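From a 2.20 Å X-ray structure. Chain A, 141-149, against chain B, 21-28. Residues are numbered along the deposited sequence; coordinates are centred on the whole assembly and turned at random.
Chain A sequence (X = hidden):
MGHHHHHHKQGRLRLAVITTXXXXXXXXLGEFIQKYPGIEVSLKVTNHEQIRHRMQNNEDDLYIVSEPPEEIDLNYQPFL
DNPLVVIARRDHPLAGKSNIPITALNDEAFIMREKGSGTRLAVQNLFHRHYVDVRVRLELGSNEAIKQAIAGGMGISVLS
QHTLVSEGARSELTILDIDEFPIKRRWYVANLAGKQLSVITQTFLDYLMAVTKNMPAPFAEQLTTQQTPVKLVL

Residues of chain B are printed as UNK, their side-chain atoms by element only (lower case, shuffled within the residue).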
# COMPACT_ATOMS: atom_id res chain seq x y z
N GLY A 141 -7.56 -5.74 1.79
CA GLY A 141 -6.16 -6.06 1.63
C GLY A 141 -5.13 -4.90 1.58
O GLY A 141 -4.23 -4.89 0.73
N SER A 142 -5.20 -3.97 2.51
CA SER A 142 -4.25 -2.87 2.55
C SER A 142 -4.51 -2.12 3.81
O SER A 142 -5.68 -1.90 4.16
CB SER A 142 -4.51 -1.94 1.37
OG SER A 142 -4.13 -0.61 1.62
N ASN A 143 -3.46 -1.76 4.53
CA ASN A 143 -3.61 -0.85 5.68
C ASN A 143 -4.27 0.48 5.32
O ASN A 143 -5.01 1.05 6.14
CB ASN A 143 -2.29 -0.61 6.39
CG ASN A 143 -1.65 -1.92 6.87
OD1 ASN A 143 -2.18 -2.64 7.73
ND2 ASN A 143 -0.50 -2.23 6.30
N GLU A 144 -3.99 1.00 4.15
CA GLU A 144 -4.48 2.34 3.82
C GLU A 144 -5.97 2.17 3.57
O GLU A 144 -6.74 2.96 3.99
CB GLU A 144 -3.84 2.92 2.56
CG GLU A 144 -2.42 2.44 2.31
CD GLU A 144 -1.53 3.02 3.35
OE1 GLU A 144 -1.72 4.26 3.52
OE2 GLU A 144 -0.71 2.28 4.01
N ALA A 145 -6.35 1.10 2.88
CA ALA A 145 -7.79 0.82 2.61
C ALA A 145 -8.56 0.77 3.90
O ALA A 145 -9.62 1.35 3.97
CB ALA A 145 -7.93 -0.50 1.88
N ILE A 146 -7.99 0.10 4.93
CA ILE A 146 -8.61 -0.00 6.18
C ILE A 146 -8.72 1.34 6.87
O ILE A 146 -9.77 1.65 7.44
CB ILE A 146 -7.92 -1.01 7.11
CG1 ILE A 146 -8.07 -2.41 6.56
CG2 ILE A 146 -8.58 -0.95 8.47
CD1 ILE A 146 -7.37 -3.49 7.33
N LYS A 147 -7.70 2.17 6.82
CA LYS A 147 -7.84 3.52 7.44
C LYS A 147 -8.96 4.35 6.76
O LYS A 147 -9.70 5.08 7.42
CB LYS A 147 -6.56 4.30 7.34
CG LYS A 147 -5.48 3.72 8.25
CD LYS A 147 -4.27 4.64 8.33
CE LYS A 147 -3.42 4.64 7.07
NZ LYS A 147 -2.48 5.79 7.19
N GLN A 148 -8.99 4.32 5.43
CA GLN A 148 -10.11 4.91 4.69
C GLN A 148 -11.46 4.34 5.14
O GLN A 148 -12.37 5.07 5.38
CB GLN A 148 -9.96 4.65 3.19
CG GLN A 148 -9.15 5.70 2.47
CD GLN A 148 -9.80 7.06 2.51
OE1 GLN A 148 -11.02 7.20 2.51
NE2 GLN A 148 -8.98 8.08 2.62
N ALA A 149 -11.58 3.03 5.28
CA ALA A 149 -12.88 2.48 5.73
C ALA A 149 -13.30 2.95 7.12
O ALA A 149 -14.49 3.29 7.36
CB ALA A 149 -12.89 0.97 5.63
N UNK B 21 -6.17 2.61 -6.58
CA UNK B 21 -7.61 2.61 -6.27
C UNK B 21 -7.93 2.20 -4.85
O UNK B 21 -9.09 2.07 -4.53
c UNK B 21 -8.32 1.67 -7.24
N UNK B 22 -6.90 2.06 -4.00
CA UNK B 22 -7.05 1.56 -2.66
C UNK B 22 -7.70 2.58 -1.72
O UNK B 22 -8.11 2.24 -0.64
c UNK B 22 -4.74 2.36 -1.99
c UNK B 22 -5.68 1.16 -2.08
c UNK B 22 -2.81 0.98 -1.74
n UNK B 22 -1.57 0.92 -0.99
c UNK B 22 -3.53 2.13 -1.17
N UNK B 23 -7.76 3.84 -2.10
CA UNK B 23 -8.45 4.80 -1.21
C UNK B 23 -9.90 4.98 -1.64
O UNK B 23 -10.81 4.93 -0.82
c UNK B 23 -7.76 6.16 -1.24
c UNK B 23 -4.74 6.26 1.11
c UNK B 23 -3.96 6.16 -1.19
c UNK B 23 -3.70 6.22 0.19
c UNK B 23 -6.06 6.24 0.63
c UNK B 23 -6.34 6.16 -0.74
c UNK B 23 -5.27 6.14 -1.64
o UNK B 23 -2.38 6.24 0.62
N UNK B 24 -10.08 5.17 -2.95
CA UNK B 24 -11.38 5.42 -3.57
C UNK B 24 -12.37 4.31 -3.38
O UNK B 24 -13.49 4.52 -2.93
c UNK B 24 -12.89 7.27 -5.60
c UNK B 24 -11.19 5.58 -5.04
c UNK B 24 -13.12 5.11 -6.53
c UNK B 24 -12.43 5.99 -5.74
c UNK B 24 -14.27 5.50 -7.16
c UNK B 24 -14.04 7.68 -6.23
c UNK B 24 -14.73 6.80 -7.02
N UNK B 25 -11.97 3.10 -3.69
CA UNK B 25 -12.90 2.04 -3.71
C UNK B 25 -13.42 1.76 -2.32
O UNK B 25 -14.63 1.69 -2.12
c UNK B 25 -12.13 1.08 -5.86
c UNK B 25 -13.44 1.24 -6.63
c UNK B 25 -13.13 -0.44 -4.10
c UNK B 25 -12.30 0.80 -4.38
N UNK B 26 -12.52 1.64 -1.33
CA UNK B 26 -13.02 1.47 0.02
C UNK B 26 -13.99 2.52 0.45
O UNK B 26 -14.91 2.22 1.16
c UNK B 26 -11.06 1.48 -1.36
c UNK B 26 -11.76 1.59 0.87
c UNK B 26 -10.77 0.89 -0.01
N UNK B 27 -13.75 3.77 0.07
CA UNK B 27 -14.64 4.81 0.51
C UNK B 27 -16.02 4.60 -0.13
O UNK B 27 -17.02 4.76 0.52
c UNK B 27 -14.94 7.30 0.63
c UNK B 27 -14.09 6.15 0.14
n UNK B 27 -12.95 10.77 -0.98
c UNK B 27 -14.25 8.62 0.32
c UNK B 27 -13.46 9.78 -1.71
n UNK B 27 -13.37 9.81 -3.04
n UNK B 27 -14.08 8.76 -1.12
N UNK B 28 -16.06 4.21 -1.41
CA UNK B 28 -17.31 3.85 -2.09
C UNK B 28 -18.00 2.63 -1.51
O UNK B 28 -19.21 2.55 -1.54
c UNK B 28 -17.84 5.91 -4.23
c UNK B 28 -17.40 4.07 -5.91
c UNK B 28 -17.07 3.54 -3.56
c UNK B 28 -16.99 4.68 -4.57

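Position 21 of chain B carries a single side-chain carbon, out of reach of the chain A stretch. One carbon and nothing more is alanine; Ala B21 contributes its backbone, its O accepting from N of position 25 at 3.2 Å.

Position 22 has four carbons in an unbranched row ending in nitrogen. Its CA-to-CB bond points toward chain A, and the far end of the row lies along Glu A144 and Ser A142. This is lysine: CD of Lys B22 lies 3.7 Å from CG of Glu A144, and CE of Lys B22 lies 3.9 Å from OG of Ser A142. CD through NZ follow these two residues with no hydrogen bond to them. OG of Ser A142 already caps the helix, accepting from Ala A145 N at 3.1 Å and, weakly, from Glu A144 N at 3.0 Å.

At position 23, one carbon leads to a six-carbon ring bearing an oxygen. CG of Gln A148 meets the ring at its edge, near the plane, and the ring oxygen stands near OE1 of Glu A144. The residue is tyrosine. CG of Gln A148 is 3.6 Å from CD1 of Tyr B23; OH of Tyr B23 stands 3.6 Å from OE1 of Glu A144, too far to count as a hydrogen bond.

Position 24 also has one carbon and a six-membered ring, but no oxygen. Its CA-to-CB bond points away, and it makes no contact with the chain A stretch. It is phenylalanine.

Position 25 shows four carbons, forked at the first, with one arm two carbons long. It does not touch the chain A stretch. This is isoleucine.

Position 26 closes three carbons onto its own backbone nitrogen, and its ring packs on Ala A145 and Gln A148. That closure is the signature of proline. The CA-to-CB bond of Pro B26 points toward chain A; its CG packs 3.7 Å from CB of Ala A145, and CB of Pro B26 sits 4.2 Å from CB of Gln A148.

Position 27 runs three carbons, a nitrogen, then a carbon with two more nitrogens, and it touches Gln A148: arginine. Its closest approach is CB of Arg B27 to OE1 of Gln A148, 4.0 Å.

Position 28 has four carbons forked at the second and is out of reach, hence leucine by its fork alone.

The contact works by fit. No hydrogen bond crosses it, and 412 Å² is buried, both sides summed. Two helices meet at 34°, their axes 8.4 Å apart at closest approach: CB of Ala A145 packs on the proline ring, while CA of Ala A145 approaches O of Lys B22 at 3.6 Å in a CA-H...O contact. Around this spot, Glu A144 and Gln A148, one turn apart, both reach Tyr B23. The rule is a small residue at the close approach, flanked by long side chains that pack without any hydrogen bond between them.

Chain B, residues 21-28: AKYFIPRL
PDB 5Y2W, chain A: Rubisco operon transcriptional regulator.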